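Local coordinates for putative cell surface protein, similar to internalin proteins (Listeria monocytogenes EGD-e, PDB 5KZS) that is of unknown function but is a putative cell-surface protein of the internalin family, built on leucine-rich repeats, at residues K25-N30 / L51-E56; V79-E84 / F102-P107. All coordinates share one frame; numbering follows the deposited sequence.

Contact 1 (K25-N30 / L51-E56); sequences KDMAKN and LGFETE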
loop_
_atom_site.group_PDB
_atom_site.type_symbol
_atom_site.label_atom_id
_atom_site.label_comp_id
_atom_site.label_asym_id
_atom_site.label_seq_id
_atom_site.Cartn_x
_atom_site.Cartn_y
_atom_site.Cartn_z
ATOM N N LYS A 25 -13.229 -4.301 -29.963
ATOM C CA LYS A 25 -14.478 -4.328 -29.226
ATOM C C LYS A 25 -14.474 -3.227 -28.161
ATOM O O LYS A 25 -15.379 -2.393 -28.129
ATOM C CB LYS A 25 -14.703 -5.716 -28.620
ATOM C CG LYS A 25 -16.061 -5.891 -27.965
ATOM C CD LYS A 25 -16.486 -7.356 -27.920
ATOM C CE LYS A 25 -17.696 -7.574 -27.005
ATOM N NZ LYS A 25 -17.351 -7.483 -25.553
ATOM N N ASP A 26 -13.429 -3.184 -27.345
ATOM C CA ASP A 26 -13.314 -2.158 -26.304
ATOM C C ASP A 26 -13.218 -0.754 -26.889
ATOM O O ASP A 26 -13.816 0.188 -26.364
ATOM C CB ASP A 26 -12.108 -2.428 -25.384
ATOM C CG ASP A 26 -12.291 -3.677 -24.525
ATOM O OD1 ASP A 26 -13.299 -4.387 -24.707
ATOM O OD2 ASP A 26 -11.439 -3.947 -23.652
HETATM N N MSE A 27 -12.477 -0.620 -27.977
HETATM C CA MSE A 27 -12.338 0.676 -28.640
HETATM C C MSE A 27 -13.647 1.130 -29.246
HETATM O O MSE A 27 -13.927 2.329 -29.293
HETATM C CB MSE A 27 -11.213 0.628 -29.683
HETATM C CG MSE A 27 -9.818 0.686 -29.059
HETATM SE SE MSE A 27 -9.497 2.343 -28.035
HETATM C CE MSE A 27 -10.548 3.721 -28.975
ATOM N N ALA A 28 -14.460 0.182 -29.709
ATOM C CA ALA A 28 -15.804 0.491 -30.217
ATOM C C ALA A 28 -16.638 1.101 -29.126
ATOM O O ALA A 28 -17.238 2.158 -29.312
ATOM C CB ALA A 28 -16.490 -0.756 -30.745
ATOM N N LYS A 29 -16.640 0.423 -27.979
ATOM C CA LYS A 29 -17.303 0.916 -26.781
ATOM C C LYS A 29 -16.759 2.281 -26.341
ATOM O O LYS A 29 -17.530 3.164 -26.033
ATOM C CB LYS A 29 -17.191 -0.087 -25.636
ATOM C CG LYS A 29 -18.260 0.113 -24.573
ATOM C CD LYS A 29 -17.760 -0.136 -23.157
ATOM C CE LYS A 29 -18.921 -0.206 -22.176
ATOM N NZ LYS A 29 -18.408 -0.501 -20.809
ATOM N N ASN A 30 -15.447 2.471 -26.346
ATOM C CA ASN A 30 -14.874 3.769 -25.961
ATOM C C ASN A 30 -15.298 4.932 -26.866
ATOM O O ASN A 30 -15.410 6.062 -26.410
ATOM C CB ASN A 30 -13.344 3.689 -25.905
ATOM C CG ASN A 30 -12.829 2.917 -24.687
ATOM O OD1 ASN A 30 -13.243 3.155 -23.559
ATOM N ND2 ASN A 30 -11.902 2.001 -24.915
ATOM N N LEU A 51 -10.083 6.136 -21.869
ATOM C CA LEU A 51 -10.080 4.838 -22.535
ATOM C C LEU A 51 -10.227 3.733 -21.503
ATOM O O LEU A 51 -9.354 3.562 -20.663
ATOM C CB LEU A 51 -8.760 4.641 -23.289
ATOM C CG LEU A 51 -8.449 5.599 -24.450
ATOM C CD1 LEU A 51 -7.066 5.309 -25.006
ATOM C CD2 LEU A 51 -9.483 5.493 -25.561
ATOM N N GLY A 52 -11.330 2.996 -21.549
ATOM C CA GLY A 52 -11.515 1.808 -20.708
ATOM C C GLY A 52 -11.209 0.536 -21.476
ATOM O O GLY A 52 -11.329 0.508 -22.700
ATOM N N PHE A 53 -10.813 -0.515 -20.759
ATOM C CA PHE A 53 -10.545 -1.826 -21.362
ATOM C C PHE A 53 -11.011 -2.901 -20.419
ATOM O O PHE A 53 -10.798 -2.802 -19.218
ATOM C CB PHE A 53 -9.044 -2.003 -21.662
ATOM C CG PHE A 53 -8.505 -0.951 -22.579
ATOM C CD1 PHE A 53 -8.613 -1.093 -23.952
ATOM C CD2 PHE A 53 -7.966 0.226 -22.063
ATOM C CE1 PHE A 53 -8.174 -0.093 -24.797
ATOM C CE2 PHE A 53 -7.527 1.230 -22.906
ATOM C CZ PHE A 53 -7.630 1.068 -24.275
ATOM N N GLU A 54 -11.647 -3.928 -20.964
ATOM C CA GLU A 54 -12.234 -4.996 -20.146
ATOM C C GLU A 54 -12.181 -6.414 -20.734
ATOM O O GLU A 54 -12.382 -7.379 -20.001
ATOM C CB GLU A 54 -13.687 -4.629 -19.753
ATOM C CG GLU A 54 -14.616 -4.237 -20.911
ATOM C CD GLU A 54 -14.414 -2.807 -21.439
ATOM O OE1 GLU A 54 -14.622 -2.579 -22.665
ATOM O OE2 GLU A 54 -14.048 -1.910 -20.635
ATOM N N THR A 55 -11.914 -6.558 -22.029
ATOM C CA THR A 55 -11.918 -7.869 -22.666
ATOM C C THR A 55 -10.610 -8.572 -22.331
ATOM O O THR A 55 -9.515 -8.049 -22.607
ATOM C CB THR A 55 -12.086 -7.746 -24.195
ATOM O OG1 THR A 55 -13.106 -6.788 -24.471
ATOM C CG2 THR A 55 -12.469 -9.084 -24.827
ATOM N N GLU A 56 -10.725 -9.768 -21.757
ATOM C CA GLU A 56 -9.566 -10.445 -21.176
ATOM C C GLU A 56 -8.627 -11.143 -22.174
ATOM O O GLU A 56 -7.614 -11.702 -21.764
ATOM C CB GLU A 56 -10.016 -11.414 -20.070
ATOM C CG GLU A 56 -10.813 -10.725 -18.950
ATOM C CD GLU A 56 -10.518 -11.234 -17.545
ATOM O OE1 GLU A 56 -9.600 -12.062 -17.371
ATOM O OE2 GLU A 56 -11.204 -10.787 -16.600
#
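Asp26 and Asn30, one turn apart on helix 21-31, dock on the backbone of Gly52, Glu54 and Thr55, where the N-terminal helical cap of this internalin-type leucine-rich-repeat domain closes the edge strand 50-53 of the parallel sheet. From the CA of Asp26, CB points at the strand and lies 3.7 Å from Glu54 OE1, close also to Phe53 CD1. CG, anti to the carbonyl carbon (chi1 -68°), comes 3.2 Å from the same Glu54 OE1. OD2 is gripped twice: Glu54 N donates from above the carboxylate plane, with N to OD2 2.7 Å, while Thr55 N comes in almost straight on the syn lone pair, its N-H...O angle 174°. Thr55 OG1 is modelled 2.4 Å from Asp26 OD1, a doubtful length. OD1 also lies 3.0 Å from Glu54 OE1; two acceptors so close suggest some repulsion, or a raised pKa for one acid. Lys29 NZ, 4.6 Å from Glu54 OE2 and beyond a salt bridge, may offset part of the charge. Asn30 uses both ends of its amide on one residue: Gly52 N donates to OD1, and ND2 returns a bond to Gly52 O. On the apolar side, the selenium of Met27 sits obliquely to the Phe53 ring, a Met-aromatic contact, and its CE meets Leu51 CD2 at 4.0 Å. Gly52 O lies 2.7 Å from Asn30 ND2, only 7° out of the amide plane.

Contact 2 (V79-E84 / F102-P107); sequences VMEFGE and FFNTPP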
loop_
_atom_site.group_PDB
_atom_site.type_symbol
_atom_site.label_atom_id
_atom_site.label_comp_id
_atom_site.label_asym_id
_atom_site.label_seq_id
_atom_site.Cartn_x
_atom_site.Cartn_y
_atom_site.Cartn_z
ATOM N N VAL A 79 -7.962 0.130 -16.907
ATOM C CA VAL A 79 -8.014 -1.294 -17.210
ATOM C C VAL A 79 -8.920 -1.937 -16.163
ATOM O O VAL A 79 -8.459 -2.368 -15.111
ATOM C CB VAL A 79 -6.593 -1.900 -17.214
ATOM C CG1 VAL A 79 -6.593 -3.343 -17.710
ATOM C CG2 VAL A 79 -5.685 -1.051 -18.086
HETATM N N MSE A 80 -10.218 -1.988 -16.462
HETATM C CA MSE A 80 -11.223 -2.464 -15.508
HETATM C C MSE A 80 -11.189 -3.945 -15.312
HETATM O O MSE A 80 -11.435 -4.421 -14.216
HETATM C CB MSE A 80 -12.626 -2.040 -15.929
HETATM C CG MSE A 80 -12.792 -0.522 -15.876
HETATM SE SE MSE A 80 -12.408 0.220 -14.075
HETATM C CE MSE A 80 -13.040 2.043 -14.513
ATOM N N GLU A 81 -10.877 -4.682 -16.365
ATOM C CA GLU A 81 -10.727 -6.128 -16.283
ATOM C C GLU A 81 -9.657 -6.544 -17.298
ATOM O O GLU A 81 -9.449 -5.831 -18.282
ATOM C CB GLU A 81 -12.073 -6.792 -16.576
ATOM C CG GLU A 81 -12.505 -7.827 -15.562
ATOM C CD GLU A 81 -12.809 -7.223 -14.203
ATOM O OE1 GLU A 81 -12.146 -7.618 -13.222
ATOM O OE2 GLU A 81 -13.697 -6.346 -14.116
ATOM N N PHE A 82 -8.972 -7.667 -17.050
ATOM C CA PHE A 82 -7.851 -8.136 -17.908
ATOM C C PHE A 82 -7.382 -9.560 -17.584
ATOM O O PHE A 82 -7.460 -9.989 -16.436
ATOM C CB PHE A 82 -6.652 -7.169 -17.837
ATOM C CG PHE A 82 -6.044 -7.012 -16.462
ATOM C CD1 PHE A 82 -6.590 -6.132 -15.529
ATOM C CD2 PHE A 82 -4.894 -7.718 -16.106
ATOM C CE1 PHE A 82 -6.020 -5.982 -14.270
ATOM C CE2 PHE A 82 -4.321 -7.572 -14.847
ATOM C CZ PHE A 82 -4.883 -6.701 -13.929
ATOM N N GLY A 83 -6.883 -10.277 -18.590
ATOM C CA GLY A 83 -6.391 -11.660 -18.434
ATOM C C GLY A 83 -4.900 -11.797 -18.099
ATOM O O GLY A 83 -4.164 -10.799 -18.014
ATOM N N GLU A 84 -4.456 -13.043 -17.922
ATOM C CA GLU A 84 -3.064 -13.341 -17.547
ATOM C C GLU A 84 -2.019 -12.791 -18.515
ATOM O O GLU A 84 -0.946 -12.364 -18.097
ATOM C CB GLU A 84 -2.851 -14.851 -17.398
ATOM C CG GLU A 84 -3.292 -15.407 -16.052
ATOM C CD GLU A 84 -3.630 -16.886 -16.106
ATOM O OE1 GLU A 84 -4.498 -17.266 -16.922
ATOM O OE2 GLU A 84 -3.038 -17.670 -15.328
ATOM N N PHE A 102 -4.911 3.665 -14.407
ATOM C CA PHE A 102 -5.639 2.935 -13.362
ATOM C C PHE A 102 -5.934 1.480 -13.751
ATOM O O PHE A 102 -6.715 1.232 -14.664
ATOM C CB PHE A 102 -6.951 3.661 -13.032
ATOM C CG PHE A 102 -7.756 3.002 -11.943
ATOM C CD1 PHE A 102 -8.730 2.046 -12.251
ATOM C CD2 PHE A 102 -7.541 3.330 -10.603
ATOM C CE1 PHE A 102 -9.463 1.428 -11.256
ATOM C CE2 PHE A 102 -8.270 2.712 -9.602
ATOM C CZ PHE A 102 -9.226 1.757 -9.928
ATOM N N PHE A 103 -5.308 0.531 -13.054
ATOM C CA PHE A 103 -5.771 -0.856 -13.036
ATOM C C PHE A 103 -6.710 -1.032 -11.848
ATOM O O PHE A 103 -6.362 -0.726 -10.712
ATOM C CB PHE A 103 -4.619 -1.841 -12.905
ATOM C CG PHE A 103 -3.749 -1.925 -14.121
ATOM C CD1 PHE A 103 -2.827 -0.921 -14.403
ATOM C CD2 PHE A 103 -3.836 -3.021 -14.985
ATOM C CE1 PHE A 103 -2.015 -1.001 -15.522
ATOM C CE2 PHE A 103 -3.031 -3.103 -16.107
ATOM C CZ PHE A 103 -2.121 -2.091 -16.377
ATOM N N ASN A 104 -7.902 -1.527 -12.133
ATOM C CA ASN A 104 -8.882 -1.906 -11.122
ATOM C C ASN A 104 -8.353 -3.205 -10.495
ATOM O O ASN A 104 -7.578 -3.920 -11.129
ATOM C CB ASN A 104 -10.235 -2.094 -11.835
ATOM C CG ASN A 104 -11.385 -2.379 -10.894
ATOM O OD1 ASN A 104 -11.739 -1.568 -10.024
ATOM N ND2 ASN A 104 -12.016 -3.528 -11.094
ATOM N N THR A 105 -8.748 -3.516 -9.265
ATOM C CA THR A 105 -8.259 -4.744 -8.635
ATOM C C THR A 105 -9.090 -5.909 -9.181
ATOM O O THR A 105 -10.273 -5.731 -9.449
ATOM C CB THR A 105 -8.240 -4.723 -7.069
ATOM O OG1 THR A 105 -9.313 -5.503 -6.541
ATOM C CG2 THR A 105 -8.241 -3.288 -6.474
ATOM N N PRO A 106 -8.479 -7.094 -9.386
ATOM C CA PRO A 106 -9.313 -8.175 -9.927
ATOM C C PRO A 106 -10.410 -8.663 -8.977
ATOM O O PRO A 106 -10.414 -8.291 -7.800
ATOM C CB PRO A 106 -8.311 -9.308 -10.191
ATOM C CG PRO A 106 -7.004 -8.635 -10.343
ATOM C CD PRO A 106 -7.044 -7.434 -9.452
ATOM N N PRO A 107 -11.337 -9.493 -9.489
ATOM C CA PRO A 107 -12.346 -10.137 -8.642
ATOM C C PRO A 107 -11.766 -11.009 -7.532
ATOM O O PRO A 107 -10.561 -11.237 -7.492
ATOM C CB PRO A 107 -13.152 -11.003 -9.632
ATOM C CG PRO A 107 -12.496 -10.847 -10.964
ATOM C CD PRO A 107 -11.692 -9.596 -10.911
#
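Val79 and Phe103 stand side by side on one face of the parallel sheet, pointing the same way, as neighbouring strands 76-79 and 100-103 run out into their loops. Val79 CG2 lies over the Phe103 ring in a CH-pi contact, 4.1 Å from the ring centroid. Phe82 crosses Phe103 at about a right angle: in this T-shaped pair the edge of Phe103 points to the face of Phe82, planes 81° apart, and Phe103 CD2 comes 3.7 Å from Phe82 CE1. CB of Phe82 points toward the other segment, and chi1 61° sets CG between the backbone N and the carbonyl carbon; Leu114 touches both rings. On the outer side, Met80 crosses Asn104 nearly perpendicularly, its selenium 3.9 Å from Asn104 CB and at the edge of the Phe102 ring. The backbones pair through Val79 N to Phe102 O and Asn104 N to Val79 O. Beyond the strand, Asn104 ND2 reaches Met80 O at 3.3 Å in a long, bent bond, tilted 22° from its own amide plane. Glu81 meets Pro107 tip to tip, OE1 3.1 Å from CD. The apolar packing of Val79, Phe82 and Phe103 makes no polar demand, whereas past the strand pairing the segments share just that long amide bond, so the polar hold there is probably the weaker.

Contact 1 closes before contact 2 opens along the chain, and their centres lie 12 Å apart toward the N-terminal end of the solenoid. They share one parallel sheet: contact 1 sets helix 21-31 against its edge strand 50-53, and contact 2 joins the next two strands, 76-79 and 100-103. Strand 50-53 links them, since Phe53 O lies 2.9 Å from Met80 N, a probable hydrogen bond. Past the strands, Glu56 packs on Glu81 and Gly83 and forms a salt bridge with Arg112, which also bonds Phe82 O. The helical cap therefore leads directly into the stacked strands of the leucine-rich repeats, making one continuous elongated scaffold.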